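Local atomic coordinates of gluconate kinase (PDB entry 3LL3), a protein that probably phosphorylates a sugar or sugar acid such as gluconate with ATP, as a member of the FGGY carbohydrate kinase family. Residues Lys4-Gly8 with Val19-Ile23; Ile71-Ser77 with Thr231-Ala237; Asn333-Tyr339 with Leu477-Arg482. One frame throughout, in Å; residues are numbered along the deposited sequence.

Contact 1: Lys4-Gly8 with Val19-Ile23; sequences KYIIG and VLYDI
Leu20 turns its CG away from its backbone N (chi1 179°) and Tyr5 holds its ring beside its own N (chi1 -61°), and the two side chains meet on one face of an antiparallel beta hairpin, the first of the actin-like (ASKHA) N-terminal domain. Leu20 CD1 does the touching: it lies 3.6 Å from Tyr5 CB and 3.7 Å from Ile7 CG1, wedged between two alternate residues of strand 4-8. The Tyr5 ring continues past it along the neighbouring strand, its CE2 reaching to 4.0 Å from Asp22 CB. Replacing Tyr5 by an alanine would keep the CB contact but remove the ring, and would probably leave Asp22 CB without its aromatic neighbour and Leu20 CG without the ring carbon CD2 beside it. Helix 49-65 closes this side through Leu63, which touches both Ile7 and Leu20.

Ile6 and Tyr21 form a hydrogen-bonded pair whose side chains project from the other face, toward helix 429-441, where Tyr21 OH bonds Thr431 OG1. The Tyr21 ring has Val19 CG1 over one face and Gly8 N at its edge, 4.1 Å from CE1. Gly8 and Val19 are likewise joined by two backbone bonds. Beyond the hairpin's regular pairing a water bridges the strands, donating to Lys4 O at 2.7 Å and accepting from Ile23 N at 3.1 Å.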
ATOM      1  N   LYS A   4       3.509  20.820  53.606  1.00 40.60           N
ATOM      2  CA  LYS A   4       3.736  21.567  52.367  1.00 39.43           C
ATOM      3  C   LYS A   4       3.566  20.730  51.113  1.00 38.62           C
ATOM      4  O   LYS A   4       3.887  19.537  51.091  1.00 35.95           O
ATOM      5  CB  LYS A   4       5.113  22.231  52.372  1.00 41.96           C
ATOM      6  CG  LYS A   4       5.192  23.411  53.320  1.00 46.26           C
ATOM      7  CD  LYS A   4       6.524  24.130  53.225  1.00 52.81           C
ATOM      8  CE  LYS A   4       6.468  25.445  53.992  1.00 59.85           C
ATOM      9  NZ  LYS A   4       7.772  26.170  53.968  1.00 64.82           N
ATOM     10  N   TYR A   5       3.072  21.381  50.063  1.00 34.54           N
ATOM     11  CA  TYR A   5       2.788  20.711  48.809  1.00 35.31           C
ATOM     12  C   TYR A   5       3.259  21.528  47.615  1.00 31.97           C
ATOM     13  O   TYR A   5       3.494  22.735  47.719  1.00 31.91           O
ATOM     14  CB  TYR A   5       1.292  20.456  48.665  1.00 33.24           C
ATOM     15  CG  TYR A   5       0.722  19.571  49.733  1.00 34.92           C
ATOM     16  CD1 TYR A   5       0.409  20.081  50.993  1.00 39.00           C
ATOM     17  CD2 TYR A   5       0.478  18.240  49.484  1.00 34.14           C
ATOM     18  CE1 TYR A   5      -0.123  19.274  51.976  1.00 40.19           C
ATOM     19  CE2 TYR A   5      -0.052  17.416  50.458  1.00 40.07           C
ATOM     20  CZ  TYR A   5      -0.352  17.936  51.703  1.00 38.34           C
ATOM     21  OH  TYR A   5      -0.883  17.110  52.662  1.00 40.95           O
ATOM     22  N   ILE A   6       3.366  20.851  46.479  1.00 29.94           N
ATOM     23  CA  ILE A   6       3.718  21.490  45.217  1.00 29.54           C
ATOM     24  C   ILE A   6       2.718  21.057  44.163  1.00 28.68           C
ATOM     25  O   ILE A   6       2.387  19.878  44.064  1.00 28.85           O
ATOM     26  CB  ILE A   6       5.117  21.072  44.764  1.00 28.34           C
ATOM     27  CG1 ILE A   6       6.179  21.631  45.717  1.00 28.78           C
ATOM     28  CG2 ILE A   6       5.365  21.521  43.318  1.00 26.75           C
ATOM     29  CD1 ILE A   6       7.557  21.024  45.494  1.00 29.94           C
ATOM     30  N   ILE A   7       2.227  22.001  43.378  1.00 25.39           N
ATOM     31  CA  ILE A   7       1.346  21.655  42.273  1.00 26.60           C
ATOM     32  C   ILE A   7       2.107  21.762  40.961  1.00 27.61           C
ATOM     33  O   ILE A   7       2.801  22.750  40.710  1.00 27.57           O
ATOM     34  CB  ILE A   7       0.106  22.548  42.225  1.00 26.24           C
ATOM     35  CG1 ILE A   7      -0.736  22.356  43.483  1.00 28.79           C
ATOM     36  CG2 ILE A   7      -0.724  22.250  41.012  1.00 25.30           C
ATOM     37  CD1 ILE A   7      -1.913  23.322  43.553  1.00 29.54           C
ATOM     38  N   GLY A   8       2.006  20.720  40.142  1.00 27.80           N
ATOM     39  CA  GLY A   8       2.558  20.762  38.804  1.00 27.21           C
ATOM     40  C   GLY A   8       1.411  20.846  37.827  1.00 27.52           C
ATOM     41  O   GLY A   8       0.463  20.067  37.914  1.00 30.62           O
ATOM     42  N   VAL A  19      -1.464  18.282  39.064  1.00 29.86           N
ATOM     43  CA  VAL A  19      -1.160  17.217  40.001  1.00 29.45           C
ATOM     44  C   VAL A  19      -0.633  17.853  41.285  1.00 29.60           C
ATOM     45  O   VAL A  19       0.227  18.731  41.258  1.00 28.04           O
ATOM     46  CB  VAL A  19      -0.143  16.206  39.435  1.00 28.75           C
ATOM     47  CG1 VAL A  19       0.141  15.099  40.459  1.00 30.48           C
ATOM     48  CG2 VAL A  19      -0.651  15.619  38.123  1.00 29.67           C
ATOM     49  N   LEU A  20      -1.204  17.438  42.406  1.00 30.38           N
ATOM     50  CA  LEU A  20      -0.765  17.889  43.723  1.00 29.97           C
ATOM     51  C   LEU A  20       0.241  16.881  44.269  1.00 31.02           C
ATOM     52  O   LEU A  20      -0.050  15.686  44.330  1.00 31.40           O
ATOM     53  CB  LEU A  20      -1.974  18.007  44.658  1.00 31.54           C
ATOM     54  CG  LEU A  20      -1.760  18.454  46.111  1.00 33.24           C
ATOM     55  CD1 LEU A  20      -1.174  19.849  46.174  1.00 30.07           C
ATOM     56  CD2 LEU A  20      -3.068  18.385  46.895  1.00 34.90           C
ATOM     57  N   TYR A  21       1.431  17.353  44.629  1.00 28.87           N
ATOM     58  CA  TYR A  21       2.471  16.482  45.155  1.00 32.73           C
ATOM     59  C   TYR A  21       2.774  16.882  46.587  1.00 34.05           C
ATOM     60  O   TYR A  21       2.793  18.072  46.910  1.00 30.82           O
ATOM     61  CB  TYR A  21       3.765  16.599  44.335  1.00 31.21           C
ATOM     62  CG  TYR A  21       3.657  16.199  42.880  1.00 31.04           C
ATOM     63  CD1 TYR A  21       3.389  17.151  41.897  1.00 28.70           C
ATOM     64  CD2 TYR A  21       3.858  14.879  42.481  1.00 30.69           C
ATOM     65  CE1 TYR A  21       3.293  16.800  40.574  1.00 29.08           C
ATOM     66  CE2 TYR A  21       3.766  14.514  41.148  1.00 30.39           C
ATOM     67  CZ  TYR A  21       3.486  15.480  40.197  1.00 31.92           C
ATOM     68  OH  TYR A  21       3.390  15.140  38.867  1.00 30.09           O
ATOM     69  N   ASP A  22       3.021  15.895  47.446  1.00 33.28           N
ATOM     70  CA  ASP A  22       3.490  16.190  48.796  1.00 36.19           C
ATOM     71  C   ASP A  22       4.991  16.470  48.766  1.00 37.54           C
ATOM     72  O   ASP A  22       5.629  16.377  47.711  1.00 35.66           O
ATOM     73  CB  ASP A  22       3.116  15.085  49.805  1.00 37.33           C
ATOM     74  CG  ASP A  22       3.880  13.784  49.584  1.00 40.21           C
ATOM     75  OD1 ASP A  22       5.022  13.818  49.071  1.00 38.24           O
ATOM     76  OD2 ASP A  22       3.331  12.717  49.950  1.00 40.61           O
ATOM     77  N   ILE A  23       5.547  16.821  49.919  1.00 37.02           N
ATOM     78  CA  ILE A  23       6.925  17.288  50.001  1.00 38.55           C
ATOM     79  C   ILE A  23       7.940  16.146  49.851  1.00 38.99           C
ATOM     80  O   ILE A  23       9.153  16.370  49.912  1.00 39.84           O
ATOM     81  CB  ILE A  23       7.173  18.089  51.319  1.00 39.53           C
ATOM     82  CG1 ILE A  23       8.219  19.185  51.102  1.00 39.81           C
ATOM     83  CG2 ILE A  23       7.548  17.159  52.459  1.00 40.43           C
ATOM     84  CD1 ILE A  23       7.830  20.175  50.037  1.00 38.59           C
TER
HETATM   85  O   HOH W   1       3.693  17.185  52.405  1.00 39.80           O

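Contact 2: Ile71-Ser77 with Thr231-Ala237; sequences IAAISWS and TKIILGA
The indole of Trp76 has Ile74 CG2 on one face, 3.4 Å above the plane and toward the rim, while its edge faces Ile234 O, which lies in the ring plane 3.1 Å from CD1. Ile233 approaches the pyrrole side of the indole obliquely: its CG2, set anti to its own backbone N (chi1 -62° for the other branch), comes within 3.5 Å of Trp76 NE1. The ring thus reaches across to the neighbouring strand and packs against main chain as well as side chain.

Beneath it the two strands run parallel, as in the central sheet of the actin-like ATPase fold. Ile74 uses both its N and its O: N donates to Lys232 O, and O accepts from Ile234 N at 2.9 Å. The pairing is interrupted at Leu235 and Gly236 and resumes where Ala237 N donates to Trp76 O. Gly236 CA sits 3.2 Å from that same oxygen, and a CB at this position would collide with it; the backbone angles of the residue also call for glycine. On the face opposite Ile74, Ala73 CB touches Ile234 CG1 at 3.8 Å, and Ser75 lies against Ile234 CB while its OG is hydrogen-bonded to Ala434 O. At the start of the pair, Thr231 and Ile71 lie side by side, their CG2 methyls 4.0 Å apart.

Helix 157-166 touches the indole through Lys158, Ile161 and Leu165, and Lys158 NZ also bonds Leu235 O. Ala434, on the other face, belongs to helix 429-441; strand 4-11 flanks 71-77 within the sheet, and the short strand 213-214 flanks 231-237.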
ATOM      1  N   ILE A  71       0.502  25.377  49.919  1.00 36.47           N
ATOM      2  CA  ILE A  71       1.071  25.183  48.598  1.00 31.55           C
ATOM      3  C   ILE A  71       2.340  26.021  48.512  1.00 30.58           C
ATOM      4  O   ILE A  71       2.277  27.244  48.438  1.00 31.45           O
ATOM      5  CB  ILE A  71       0.090  25.596  47.496  1.00 32.25           C
ATOM      6  CG1 ILE A  71      -1.250  24.867  47.667  1.00 34.52           C
ATOM      7  CG2 ILE A  71       0.683  25.322  46.124  1.00 30.21           C
ATOM      8  CD1 ILE A  71      -1.127  23.334  47.772  1.00 34.99           C
ATOM      9  N   ALA A  72       3.491  25.361  48.541  1.00 29.62           N
ATOM     10  CA  ALA A  72       4.771  26.058  48.513  1.00 27.89           C
ATOM     11  C   ALA A  72       5.092  26.625  47.131  1.00 29.46           C
ATOM     12  O   ALA A  72       5.742  27.662  47.008  1.00 31.08           O
ATOM     13  CB  ALA A  72       5.888  25.139  48.994  1.00 28.90           C
ATOM     14  N   ALA A  73       4.626  25.956  46.080  1.00 27.69           N
ATOM     15  CA  ALA A  73       4.950  26.409  44.742  1.00 26.44           C
ATOM     16  C   ALA A  73       4.003  25.802  43.717  1.00 27.55           C
ATOM     17  O   ALA A  73       3.478  24.709  43.924  1.00 26.78           O
ATOM     18  CB  ALA A  73       6.392  26.074  44.418  1.00 27.59           C
ATOM     19  N   ILE A  74       3.763  26.535  42.631  1.00 24.16           N
ATOM     20  CA  ILE A  74       3.018  26.023  41.492  1.00 24.31           C
ATOM     21  C   ILE A  74       3.932  26.141  40.269  1.00 26.04           C
ATOM     22  O   ILE A  74       4.381  27.237  39.925  1.00 25.95           O
ATOM     23  CB  ILE A  74       1.736  26.818  41.257  1.00 25.04           C
ATOM     24  CG1 ILE A  74       0.859  26.788  42.509  1.00 25.74           C
ATOM     25  CG2 ILE A  74       0.961  26.282  40.069  1.00 23.53           C
ATOM     26  CD1 ILE A  74      -0.306  27.764  42.423  1.00 28.90           C
ATOM     27  N   SER A  75       4.219  25.006  39.634  1.00 26.25           N
ATOM     28  CA  SER A  75       5.128  24.970  38.500  1.00 23.58           C
ATOM     29  C   SER A  75       4.393  24.548  37.225  1.00 27.11           C
ATOM     30  O   SER A  75       3.316  23.934  37.282  1.00 24.96           O
ATOM     31  CB  SER A  75       6.292  24.023  38.802  1.00 23.82           C
ATOM     32  OG  SER A  75       7.309  24.136  37.819  1.00 24.98           O
ATOM     33  N   TRP A  76       4.994  24.850  36.075  1.00 25.31           N
ATOM     34  CA  TRP A  76       4.261  24.815  34.813  1.00 26.40           C
ATOM     35  C   TRP A  76       4.954  24.016  33.724  1.00 27.72           C
ATOM     36  O   TRP A  76       6.153  24.172  33.496  1.00 28.35           O
ATOM     37  CB  TRP A  76       3.982  26.250  34.332  1.00 25.92           C
ATOM     38  CG  TRP A  76       3.252  27.040  35.352  1.00 24.07           C
ATOM     39  CD1 TRP A  76       3.797  27.769  36.371  1.00 26.31           C
ATOM     40  CD2 TRP A  76       1.832  27.169  35.478  1.00 24.31           C
ATOM     41  NE1 TRP A  76       2.797  28.346  37.127  1.00 26.59           N
ATOM     42  CE2 TRP A  76       1.583  27.998  36.590  1.00 25.51           C
ATOM     43  CE3 TRP A  76       0.745  26.672  34.748  1.00 26.99           C
ATOM     44  CZ2 TRP A  76       0.295  28.332  36.994  1.00 23.88           C
ATOM     45  CZ3 TRP A  76      -0.533  27.004  35.151  1.00 25.98           C
ATOM     46  CH2 TRP A  76      -0.747  27.823  36.271  1.00 25.33           C
ATOM     47  N   SER A  77       4.184  23.133  33.089  1.00 27.06           N
ATOM     48  CA  SER A  77       4.560  22.478  31.848  1.00 26.21           C
ATOM     49  C   SER A  77       3.516  22.928  30.826  1.00 30.48           C
ATOM     50  O   SER A  77       2.337  23.075  31.164  1.00 31.97           O
ATOM     51  CB  SER A  77       4.532  20.962  32.013  1.00 27.79           C
ATOM     52  OG  SER A  77       4.742  20.322  30.771  1.00 31.35           O
ATOM     53  N   THR A 231       2.981  31.349  48.600  1.00 37.34           N
ATOM     54  CA  THR A 231       2.995  30.466  47.436  1.00 33.04           C
ATOM     55  C   THR A 231       3.756  31.083  46.252  1.00 35.31           C
ATOM     56  O   THR A 231       3.424  32.175  45.802  1.00 34.44           O
ATOM     57  CB  THR A 231       1.570  30.200  46.940  1.00 33.24           C
ATOM     58  OG1 THR A 231       0.785  29.654  47.997  1.00 32.87           O
ATOM     59  CG2 THR A 231       1.571  29.243  45.736  1.00 30.79           C
ATOM     60  N   LYS A 232       4.744  30.359  45.729  1.00 33.95           N
ATOM     61  CA  LYS A 232       5.543  30.819  44.599  1.00 31.85           C
ATOM     62  C   LYS A 232       5.095  30.268  43.249  1.00 31.83           C
ATOM     63  O   LYS A 232       4.625  29.133  43.150  1.00 28.73           O
ATOM     64  CB  LYS A 232       7.022  30.472  44.807  1.00 33.09           C
ATOM     65  CG  LYS A 232       7.728  31.400  45.766  1.00 36.49           C
ATOM     66  CD  LYS A 232       8.072  30.694  47.038  1.00 41.68           C
ATOM     67  CE  LYS A 232       9.505  30.172  46.994  1.00 45.28           C
ATOM     68  NZ  LYS A 232      10.418  31.068  47.779  1.00 45.37           N
ATOM     69  N   ILE A 233       5.243  31.085  42.209  1.00 26.87           N
ATOM     70  CA  ILE A 233       5.120  30.607  40.853  1.00 27.20           C
ATOM     71  C   ILE A 233       6.519  30.258  40.364  1.00 29.54           C
ATOM     72  O   ILE A 233       7.433  31.083  40.447  1.00 31.44           O
ATOM     73  CB  ILE A 233       4.537  31.670  39.909  1.00 28.87           C
ATOM     74  CG1 ILE A 233       3.125  32.047  40.346  1.00 30.12           C
ATOM     75  CG2 ILE A 233       4.505  31.136  38.473  1.00 27.70           C
ATOM     76  CD1 ILE A 233       2.135  30.922  40.160  1.00 27.79           C
ATOM     77  N   ILE A 234       6.686  29.033  39.875  1.00 26.80           N
ATOM     78  CA  ILE A 234       7.926  28.624  39.231  1.00 23.94           C
ATOM     79  C   ILE A 234       7.708  28.755  37.733  1.00 24.75           C
ATOM     80  O   ILE A 234       6.720  28.234  37.184  1.00 23.54           O
ATOM     81  CB  ILE A 234       8.298  27.173  39.604  1.00 26.02           C
ATOM     82  CG1 ILE A 234       8.136  26.958  41.118  1.00 25.35           C
ATOM     83  CG2 ILE A 234       9.721  26.857  39.153  1.00 26.62           C
ATOM     84  CD1 ILE A 234       8.856  28.001  41.979  1.00 25.61           C
ATOM     85  N   LEU A 235       8.606  29.475  37.074  1.00 24.29           N
ATOM     86  CA  LEU A 235       8.417  29.786  35.674  1.00 24.75           C
ATOM     87  C   LEU A 235       8.073  28.538  34.836  1.00 23.93           C
ATOM     88  O   LEU A 235       7.158  28.562  34.016  1.00 24.31           O
ATOM     89  CB  LEU A 235       9.645  30.494  35.120  1.00 24.97           C
ATOM     90  CG  LEU A 235       9.492  30.968  33.681  1.00 25.52           C
ATOM     91  CD1 LEU A 235       8.212  31.823  33.496  1.00 25.20           C
ATOM     92  CD2 LEU A 235      10.756  31.704  33.207  1.00 23.84           C
ATOM     93  N   GLY A 236       8.789  27.445  35.050  1.00 23.93           N
ATOM     94  CA  GLY A 236       8.480  26.220  34.323  1.00 22.93           C
ATOM     95  C   GLY A 236       9.096  26.136  32.940  1.00 25.10           C
ATOM     96  O   GLY A 236      10.011  26.888  32.629  1.00 24.64           O
ATOM     97  N   ALA A 237       8.592  25.218  32.107  1.00 23.42           N
ATOM     98  CA  ALA A 237       9.215  24.906  30.830  1.00 23.03           C
ATOM     99  C   ALA A 237       8.238  24.240  29.868  1.00 21.46           C
ATOM    100  O   ALA A 237       7.054  24.105  30.159  1.00 22.08           O
ATOM    101  CB  ALA A 237      10.429  24.020  31.032  1.00 21.47           C
TER

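Contact 3: Asn333-Tyr339 with Leu477-Arg482; sequences NLIFLPY and LYCEIR
Tyr478 meets the 335-339 part of the facing segment from its CB to its hydroxyl. Its CB is 4.0 Å from Ile335 CD1, and the two side chains cross at about a right angle. Because CG stands anti to the backbone N (chi1 172°), the ring is carried along strand 335-337: CD1 passes Ile335 CG2, and CE1 reaches Phe336 O, which lies at the ring edge 3.6 Å away. Leu337 CD2 sits over one face in a CH-pi contact, 4.0 Å from the ring centroid and 22° off its normal. At the end of the ring, OH comes to 3.4 Å from Pro338 CD and shares a water with Tyr339 OH, the water standing 2.8 Å from Tyr478 OH and in the planes of both rings. The two phenols approach from opposite directions, and the water links their hydroxyls.

This is a helix packed on the face of a short strand in the C-terminal half of the FGGY kinase: the 477-482 part of helix 465-485 crosses strand 335-337 at -51°, the closest approach of the axes being 8.8 Å. Strand 335-337 pairs with 354-359, whose Val357 touches Ile481. No direct hydrogen bond joins the two segments, so the grip is mainly apolar. Ile335 CG1 lies 4.1 Å from Ile481 CG1 and equally near Leu477 CG, fitting between residues one helical turn apart. Leu337 sets both methyls on Arg482, CD1 against CA and CD2 near CB, with CD1 also near Ile481 CG2. Tyr339 OH also touches Arg482 CG; beyond that carbon the arginine bends away, and its NH2 forms a salt bridge with Asp382 of helix 365-388. At the other end of the segment, Asn333 ND2 donates a hydrogen bond to Phe492 O of the second subunit, whose Phe492 packs on Leu477 and Ile481.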
ATOM      1  N   ASN A 333       7.614  -9.500   5.016  1.00 27.18           N
ATOM      2  CA  ASN A 333       8.133  -8.439   4.184  1.00 26.94           C
ATOM      3  C   ASN A 333       7.078  -7.456   3.706  1.00 28.03           C
ATOM      4  O   ASN A 333       7.311  -6.713   2.756  1.00 30.83           O
ATOM      5  CB  ASN A 333       8.879  -9.018   2.980  1.00 31.17           C
ATOM      6  CG  ASN A 333      10.297  -9.414   3.310  1.00 38.92           C
ATOM      7  OD1 ASN A 333      10.811  -9.114   4.401  1.00 35.31           O
ATOM      8  ND2 ASN A 333      10.948 -10.093   2.370  1.00 39.95           N
ATOM      9  N   LEU A 334       5.923  -7.436   4.351  1.00 26.34           N
ATOM     10  CA  LEU A 334       4.943  -6.425   4.007  1.00 25.33           C
ATOM     11  C   LEU A 334       5.355  -5.088   4.645  1.00 26.06           C
ATOM     12  O   LEU A 334       5.625  -5.028   5.836  1.00 23.77           O
ATOM     13  CB  LEU A 334       3.549  -6.857   4.454  1.00 24.32           C
ATOM     14  CG  LEU A 334       2.436  -5.837   4.200  1.00 26.18           C
ATOM     15  CD1 LEU A 334       2.315  -5.534   2.699  1.00 25.25           C
ATOM     16  CD2 LEU A 334       1.129  -6.340   4.771  1.00 23.46           C
ATOM     17  N   ILE A 335       5.419  -4.027   3.843  1.00 24.24           N
ATOM     18  CA  ILE A 335       5.741  -2.695   4.344  1.00 22.83           C
ATOM     19  C   ILE A 335       4.489  -1.821   4.499  1.00 24.85           C
ATOM     20  O   ILE A 335       3.658  -1.736   3.583  1.00 22.19           O
ATOM     21  CB  ILE A 335       6.729  -1.964   3.421  1.00 24.16           C
ATOM     22  CG1 ILE A 335       8.093  -2.657   3.448  1.00 24.99           C
ATOM     23  CG2 ILE A 335       6.850  -0.473   3.833  1.00 22.45           C
ATOM     24  CD1 ILE A 335       8.644  -2.866   4.848  1.00 24.18           C
ATOM     25  N   PHE A 336       4.365  -1.178   5.658  1.00 22.03           N
ATOM     26  CA  PHE A 336       3.321  -0.195   5.896  1.00 19.95           C
ATOM     27  C   PHE A 336       3.965   1.153   6.179  1.00 23.83           C
ATOM     28  O   PHE A 336       4.608   1.323   7.224  1.00 19.39           O
ATOM     29  CB  PHE A 336       2.431  -0.594   7.074  1.00 19.61           C
ATOM     30  CG  PHE A 336       1.325   0.395   7.367  1.00 19.43           C
ATOM     31  CD1 PHE A 336       0.233   0.525   6.511  1.00 20.59           C
ATOM     32  CD2 PHE A 336       1.366   1.189   8.501  1.00 20.18           C
ATOM     33  CE1 PHE A 336      -0.794   1.432   6.789  1.00 19.33           C
ATOM     34  CE2 PHE A 336       0.355   2.092   8.781  1.00 20.09           C
ATOM     35  CZ  PHE A 336      -0.722   2.223   7.931  1.00 22.15           C
ATOM     36  N   LEU A 337       3.818   2.097   5.251  1.00 18.66           N
ATOM     37  CA  LEU A 337       4.229   3.476   5.534  1.00 21.16           C
ATOM     38  C   LEU A 337       3.060   4.154   6.260  1.00 21.93           C
ATOM     39  O   LEU A 337       1.964   4.246   5.720  1.00 20.45           O
ATOM     40  CB  LEU A 337       4.603   4.230   4.249  1.00 18.49           C
ATOM     41  CG  LEU A 337       5.697   3.630   3.350  1.00 23.10           C
ATOM     42  CD1 LEU A 337       5.949   4.489   2.094  1.00 21.28           C
ATOM     43  CD2 LEU A 337       6.987   3.455   4.134  1.00 21.89           C
ATOM     44  N   PRO A 338       3.289   4.612   7.502  1.00 21.89           N
ATOM     45  CA  PRO A 338       2.182   5.011   8.388  1.00 21.49           C
ATOM     46  C   PRO A 338       1.673   6.442   8.210  1.00 21.12           C
ATOM     47  O   PRO A 338       0.915   6.911   9.060  1.00 22.39           O
ATOM     48  CB  PRO A 338       2.788   4.893   9.790  1.00 22.53           C
ATOM     49  CG  PRO A 338       4.265   4.937   9.602  1.00 22.53           C
ATOM     50  CD  PRO A 338       4.604   4.708   8.155  1.00 21.74           C
ATOM     51  N   TYR A 339       2.049   7.117   7.132  1.00 21.87           N
ATOM     52  CA  TYR A 339       1.799   8.556   7.053  1.00 23.69           C
ATOM     53  C   TYR A 339       0.357   8.966   6.775  1.00 24.57           C
ATOM     54  O   TYR A 339       0.118   9.785   5.892  1.00 23.82           O
ATOM     55  CB  TYR A 339       2.690   9.179   6.001  1.00 23.64           C
ATOM     56  CG  TYR A 339       4.099   8.656   5.984  1.00 22.27           C
ATOM     57  CD1 TYR A 339       4.885   8.655   7.128  1.00 20.64           C
ATOM     58  CD2 TYR A 339       4.669   8.232   4.802  1.00 21.42           C
ATOM     59  CE1 TYR A 339       6.205   8.206   7.082  1.00 22.39           C
ATOM     60  CE2 TYR A 339       5.955   7.769   4.749  1.00 23.34           C
ATOM     61  CZ  TYR A 339       6.726   7.764   5.885  1.00 23.96           C
ATOM     62  OH  TYR A 339       8.021   7.304   5.780  1.00 22.83           O
ATOM     63  N   LEU A 477      14.529  -2.138   3.550  1.00 27.46           N
ATOM     64  CA  LEU A 477      13.432  -2.259   2.590  1.00 26.46           C
ATOM     65  C   LEU A 477      12.347  -1.213   2.885  1.00 27.58           C
ATOM     66  O   LEU A 477      11.790  -0.620   1.968  1.00 27.28           O
ATOM     67  CB  LEU A 477      12.834  -3.666   2.621  1.00 27.20           C
ATOM     68  CG  LEU A 477      11.595  -3.922   1.756  1.00 28.82           C
ATOM     69  CD1 LEU A 477      11.869  -3.611   0.300  1.00 29.83           C
ATOM     70  CD2 LEU A 477      11.127  -5.365   1.928  1.00 29.16           C
ATOM     71  N   TYR A 478      12.054  -0.988   4.167  1.00 26.26           N
ATOM     72  CA  TYR A 478      11.103   0.053   4.562  1.00 22.92           C
ATOM     73  C   TYR A 478      11.546   1.402   3.984  1.00 23.85           C
ATOM     74  O   TYR A 478      10.734   2.147   3.445  1.00 22.83           O
ATOM     75  CB  TYR A 478      11.017   0.134   6.087  1.00 23.28           C
ATOM     76  CG  TYR A 478      10.203   1.292   6.639  1.00 21.05           C
ATOM     77  CD1 TYR A 478       8.859   1.131   6.981  1.00 20.48           C
ATOM     78  CD2 TYR A 478      10.776   2.548   6.802  1.00 21.71           C
ATOM     79  CE1 TYR A 478       8.113   2.195   7.493  1.00 23.53           C
ATOM     80  CE2 TYR A 478      10.042   3.615   7.302  1.00 22.44           C
ATOM     81  CZ  TYR A 478       8.716   3.441   7.642  1.00 20.43           C
ATOM     82  OH  TYR A 478       8.022   4.521   8.121  1.00 21.22           O
ATOM     83  N   CYS A 479      12.836   1.706   4.101  1.00 23.95           N
ATOM     84  CA  CYS A 479      13.386   2.959   3.596  1.00 25.59           C
ATOM     85  C   CYS A 479      13.377   3.024   2.067  1.00 27.99           C
ATOM     86  O   CYS A 479      13.246   4.107   1.485  1.00 26.25           O
ATOM     87  CB  CYS A 479      14.801   3.177   4.127  1.00 27.77           C
ATOM     88  SG  CYS A 479      14.850   3.417   5.909  1.00 27.63           S
ATOM     89  N   GLU A 480      13.538   1.873   1.425  1.00 27.57           N
ATOM     90  CA  GLU A 480      13.476   1.822  -0.033  1.00 31.56           C
ATOM     91  C   GLU A 480      12.082   2.205  -0.513  1.00 29.33           C
ATOM     92  O   GLU A 480      11.949   2.994  -1.440  1.00 28.26           O
ATOM     93  CB  GLU A 480      13.858   0.442  -0.558  1.00 33.98           C
ATOM     94  CG  GLU A 480      15.360   0.225  -0.625  1.00 42.20           C
ATOM     95  CD  GLU A 480      16.018   1.045  -1.723  1.00 49.62           C
ATOM     96  OE1 GLU A 480      15.484   1.037  -2.856  1.00 51.07           O
ATOM     97  OE2 GLU A 480      17.062   1.694  -1.452  1.00 51.96           O
ATOM     98  N   ILE A 481      11.048   1.660   0.131  1.00 26.63           N
ATOM     99  CA  ILE A 481       9.666   1.924  -0.279  1.00 26.95           C
ATOM    100  C   ILE A 481       9.286   3.384   0.012  1.00 26.30           C
ATOM    101  O   ILE A 481       8.653   4.063  -0.801  1.00 26.00           O
ATOM    102  CB  ILE A 481       8.677   0.957   0.409  1.00 26.59           C
ATOM    103  CG1 ILE A 481       9.064  -0.500   0.123  1.00 27.28           C
ATOM    104  CG2 ILE A 481       7.246   1.240  -0.024  1.00 25.40           C
ATOM    105  CD1 ILE A 481       9.344  -0.817  -1.338  1.00 28.15           C
ATOM    106  N   ARG A 482       9.704   3.880   1.166  1.00 24.14           N
ATOM    107  CA  ARG A 482       9.501   5.291   1.493  1.00 26.99           C
ATOM    108  C   ARG A 482      10.157   6.205   0.453  1.00 27.11           C
ATOM    109  O   ARG A 482       9.536   7.169  -0.037  1.00 22.54           O
ATOM    110  CB  ARG A 482      10.001   5.585   2.911  1.00 23.66           C
ATOM    111  CG  ARG A 482      10.326   7.019   3.191  1.00 29.05           C
ATOM    112  CD  ARG A 482      11.833   7.222   3.117  1.00 30.65           C
ATOM    113  NE  ARG A 482      12.402   7.213   4.440  1.00 30.52           N
ATOM    114  CZ  ARG A 482      13.686   7.013   4.724  1.00 31.62           C
ATOM    115  NH1 ARG A 482      14.579   6.777   3.774  1.00 26.18           N
ATOM    116  NH2 ARG A 482      14.070   7.048   5.983  1.00 31.10           N
TER
HETATM  117  O   HOH W   2       9.425   6.930   8.006  1.00 25.65           O

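In the fold
From the N terminus, contact 1 closes first, a short hairpin loop of ten residues. Contact 2 opens after it and closes a loop of 153 residues, bringing strand 232-238 back beside strand 70-78. The two share one sheet: strands 4-11 and 70-78 are neighbours, Ile7 O lies 2.9 Å from Ser75 N in a probable hydrogen bond, and Leu20 packs on Ile71. Contact 3 comes last, its 137-residue loop returning the C-terminal helix 465-485 to strand 335-337. None of the three loops nests in or crosses another. Contact 3 lies across the chain's centre, about 45 Å from contact 2 between centres, so the N-terminal sheet and the C-terminal half are each tied separately.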